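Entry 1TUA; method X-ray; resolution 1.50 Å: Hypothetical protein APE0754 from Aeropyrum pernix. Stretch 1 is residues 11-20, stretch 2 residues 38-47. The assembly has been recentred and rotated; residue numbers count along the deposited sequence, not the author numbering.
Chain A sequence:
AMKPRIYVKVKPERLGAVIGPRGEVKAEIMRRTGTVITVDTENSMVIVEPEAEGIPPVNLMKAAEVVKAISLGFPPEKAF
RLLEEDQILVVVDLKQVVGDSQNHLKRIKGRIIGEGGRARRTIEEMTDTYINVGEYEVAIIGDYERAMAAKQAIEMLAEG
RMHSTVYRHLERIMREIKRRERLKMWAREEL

Stretch 1 (11-20) KPERLGAVIG
Stretch 2 38-47: TVDTENSMVI

What backbone shapes meet here? Stretch 1 opens with K11 extended (phi/psi -59/129) and continues through P12 (-47/-41), E13 (-70/-5) and R14 (-117/0); L15 to I19 are helical, with phi near -60 to -73 and psi near -34 to -47. R14 N donates to K11 O at 2.8 Å; V18 N bonds to R14 O at 3.1 Å, I19 N to L15 O at 3.0 Å and G20 N to G16 O at 2.8 Å. G20 leaves the helix with phi/psi 84/157, where a CB would be jammed against the carbonyl O of I19.

How is stretch 2 folded? It is a hairpin: strands 38-40 and 45-47 run antiparallel, with phi/psi between -111/136 and -129/141 except at D40 (-113/89) and I47 (-119/126). T38 N to I47 O (2.9 Å) and I47 N to T38 O (2.8 Å) form one bonded pair, D40 N to M45 O (2.8 Å) and M45 N to D40 O (3.1 Å) the next. The loop passes through T41 (-59/-42), E42 (-61/-34) and N43 (-104/-1) to S44, whose phi/psi of 48/53 is left-handed. Inside it, N43 N donates to D40 OD1 at 2.9 Å.

How do the two pieces register? P12 lies nearest S44, 5.6 Å between their CA atoms, and I19 lies nearest V39, 8.1 Å from CA to CA. No hydrogen bond crosses between the stretches, so packing alone joins them directly, burying 330 Å² in total.

Which side chains fill the gap? L15 (chi1 t, chi2 p) points toward the hairpin and reaches both strands: its CD1 is 3.9 Å from V39 CG1 and 4.2 Å from V46 CG2, while its CD2 sits 3.7 Å from T41 CA. V39 and V46, both t, point toward the helix. One turn along, V18 (t) brings CG1 to 4.3 Å from V46 CG2. I19 (m, t) starts sideways, but its end comes nearer, placing CD1 4.1 Å from V39 CG1.

What does S44 contribute at the other end? Its side chain (chi1 t) points toward stretch 1, with OG 3.4 Å from P12 CA and 4.1 Å from L15 CD2. These are packing contacts; OG finds its hydrogen bond with a residue just beyond one of the stretches.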

# COMPACT_ATOMS: atom_id res chain seq x y z
N LYS A 11 5.11 -9.22 -9.40
CA LYS A 11 6.51 -9.11 -9.81
C LYS A 11 7.10 -10.50 -9.60
O LYS A 11 6.95 -11.09 -8.53
CB LYS A 11 7.25 -8.08 -8.95
CG LYS A 11 6.72 -6.65 -9.09
CD LYS A 11 7.58 -5.65 -8.29
CE LYS A 11 6.97 -4.24 -8.26
NZ LYS A 11 6.94 -3.57 -9.59
N PRO A 12 7.76 -11.06 -10.63
CA PRO A 12 8.35 -12.40 -10.50
C PRO A 12 9.15 -12.62 -9.22
O PRO A 12 9.05 -13.67 -8.58
CB PRO A 12 9.21 -12.52 -11.76
CG PRO A 12 8.46 -11.70 -12.75
CD PRO A 12 8.06 -10.48 -11.95
N GLU A 13 9.94 -11.61 -8.83
CA GLU A 13 10.77 -11.68 -7.64
C GLU A 13 9.98 -11.66 -6.33
O GLU A 13 10.56 -11.82 -5.25
CB GLU A 13 11.79 -10.53 -7.64
CG GLU A 13 11.17 -9.14 -7.58
CD GLU A 13 10.96 -8.50 -8.96
OE1 GLU A 13 10.54 -9.20 -9.91
OE2 GLU A 13 11.20 -7.28 -9.08
N ARG A 14 8.67 -11.48 -6.41
CA ARG A 14 7.84 -11.45 -5.21
C ARG A 14 6.82 -12.57 -5.15
O ARG A 14 6.06 -12.67 -4.19
CB ARG A 14 7.11 -10.10 -5.10
CG ARG A 14 8.02 -8.92 -4.87
CD ARG A 14 8.68 -9.02 -3.52
NE ARG A 14 7.73 -8.72 -2.44
CZ ARG A 14 7.94 -8.99 -1.16
NH1 ARG A 14 9.07 -9.59 -0.78
NH2 ARG A 14 7.04 -8.65 -0.25
N LEU A 15 6.79 -13.44 -6.17
CA LEU A 15 5.82 -14.52 -6.19
C LEU A 15 5.95 -15.44 -4.98
O LEU A 15 4.96 -15.95 -4.46
CB LEU A 15 5.95 -15.33 -7.49
CG LEU A 15 4.77 -16.23 -7.83
CD1 LEU A 15 3.47 -15.41 -7.87
CD2 LEU A 15 5.02 -16.91 -9.16
N GLY A 16 7.19 -15.64 -4.53
CA GLY A 16 7.41 -16.48 -3.37
C GLY A 16 6.83 -15.86 -2.10
O GLY A 16 6.34 -16.56 -1.21
N ALA A 17 6.88 -14.53 -2.02
CA ALA A 17 6.36 -13.84 -0.86
C ALA A 17 4.84 -13.91 -0.84
O ALA A 17 4.22 -13.97 0.22
CB ALA A 17 6.82 -12.38 -0.86
N VAL A 18 4.24 -13.89 -2.03
CA VAL A 18 2.79 -13.96 -2.15
C VAL A 18 2.27 -15.34 -1.76
O VAL A 18 1.27 -15.48 -1.05
CB VAL A 18 2.34 -13.63 -3.58
CG1 VAL A 18 0.84 -13.92 -3.75
CG2 VAL A 18 2.62 -12.16 -3.88
N ILE A 19 2.97 -16.38 -2.22
CA ILE A 19 2.58 -17.75 -1.91
C ILE A 19 2.91 -18.09 -0.45
O ILE A 19 2.08 -18.65 0.28
CB ILE A 19 3.32 -18.76 -2.83
CG1 ILE A 19 2.99 -18.47 -4.30
CG2 ILE A 19 2.94 -20.19 -2.46
CD1 ILE A 19 3.90 -19.18 -5.29
N GLY A 20 4.12 -17.74 -0.04
CA GLY A 20 4.55 -18.02 1.32
C GLY A 20 5.08 -19.45 1.41
O GLY A 20 4.73 -20.29 0.58
N THR A 38 -5.45 -18.83 -7.07
CA THR A 38 -4.69 -19.74 -7.90
C THR A 38 -3.49 -18.99 -8.47
O THR A 38 -3.60 -17.83 -8.87
CB THR A 38 -5.57 -20.30 -9.04
OG1 THR A 38 -6.06 -19.22 -9.83
CG2 THR A 38 -6.75 -21.06 -8.46
N VAL A 39 -2.35 -19.67 -8.49
CA VAL A 39 -1.12 -19.07 -8.97
C VAL A 39 -0.63 -19.66 -10.29
O VAL A 39 -0.64 -20.88 -10.48
CB VAL A 39 -0.00 -19.24 -7.92
CG1 VAL A 39 1.27 -18.55 -8.39
CG2 VAL A 39 -0.46 -18.68 -6.58
N ASP A 40 -0.21 -18.79 -11.19
CA ASP A 40 0.33 -19.18 -12.49
C ASP A 40 1.80 -18.77 -12.40
O ASP A 40 2.15 -17.65 -12.77
CB ASP A 40 -0.36 -18.40 -13.60
CG ASP A 40 0.12 -18.80 -14.98
OD1 ASP A 40 1.33 -19.11 -15.14
OD2 ASP A 40 -0.71 -18.79 -15.92
N THR A 41 2.66 -19.67 -11.91
CA THR A 41 4.07 -19.34 -11.75
C THR A 41 4.77 -18.94 -13.05
O THR A 41 5.57 -18.00 -13.06
CB THR A 41 4.86 -20.52 -11.14
OG1 THR A 41 4.87 -21.61 -12.06
CG2 THR A 41 4.21 -20.97 -9.84
N GLU A 42 4.48 -19.65 -14.13
CA GLU A 42 5.10 -19.35 -15.41
C GLU A 42 4.81 -17.94 -15.90
O GLU A 42 5.66 -17.30 -16.53
CB GLU A 42 4.66 -20.39 -16.44
CG GLU A 42 5.28 -21.76 -16.19
CD GLU A 42 4.59 -22.87 -16.97
OE1 GLU A 42 4.39 -22.71 -18.19
OE2 GLU A 42 4.25 -23.90 -16.34
N ASN A 43 3.61 -17.44 -15.61
CA ASN A 43 3.22 -16.10 -16.03
C ASN A 43 3.25 -15.11 -14.86
O ASN A 43 2.98 -13.93 -15.04
CB ASN A 43 1.81 -16.13 -16.63
CG ASN A 43 1.70 -17.12 -17.78
OD1 ASN A 43 0.60 -17.39 -18.28
ND2 ASN A 43 2.83 -17.66 -18.21
N SER A 44 3.60 -15.61 -13.68
CA SER A 44 3.66 -14.79 -12.46
C SER A 44 2.38 -13.96 -12.35
O SER A 44 2.41 -12.73 -12.21
CB SER A 44 4.89 -13.88 -12.50
OG SER A 44 5.19 -13.40 -11.21
N MET A 45 1.26 -14.67 -12.42
CA MET A 45 -0.06 -14.07 -12.36
C MET A 45 -0.85 -14.82 -11.29
O MET A 45 -0.73 -16.04 -11.14
CB MET A 45 -0.74 -14.22 -13.72
CG MET A 45 -2.15 -13.66 -13.82
SD MET A 45 -2.19 -11.86 -13.89
CE MET A 45 -1.75 -11.58 -15.63
N VAL A 46 -1.64 -14.08 -10.52
CA VAL A 46 -2.45 -14.68 -9.48
C VAL A 46 -3.92 -14.40 -9.81
O VAL A 46 -4.25 -13.33 -10.31
CB VAL A 46 -2.06 -14.08 -8.10
CG1 VAL A 46 -3.08 -14.45 -7.04
CG2 VAL A 46 -0.66 -14.57 -7.72
N ILE A 47 -4.79 -15.37 -9.56
CA ILE A 47 -6.21 -15.18 -9.82
C ILE A 47 -6.96 -15.34 -8.50
O ILE A 47 -6.81 -16.35 -7.81
CB ILE A 47 -6.76 -16.21 -10.83
CG1 ILE A 47 -5.90 -16.18 -12.10
CG2 ILE A 47 -8.22 -15.89 -11.16
CD1 ILE A 47 -6.29 -17.23 -13.11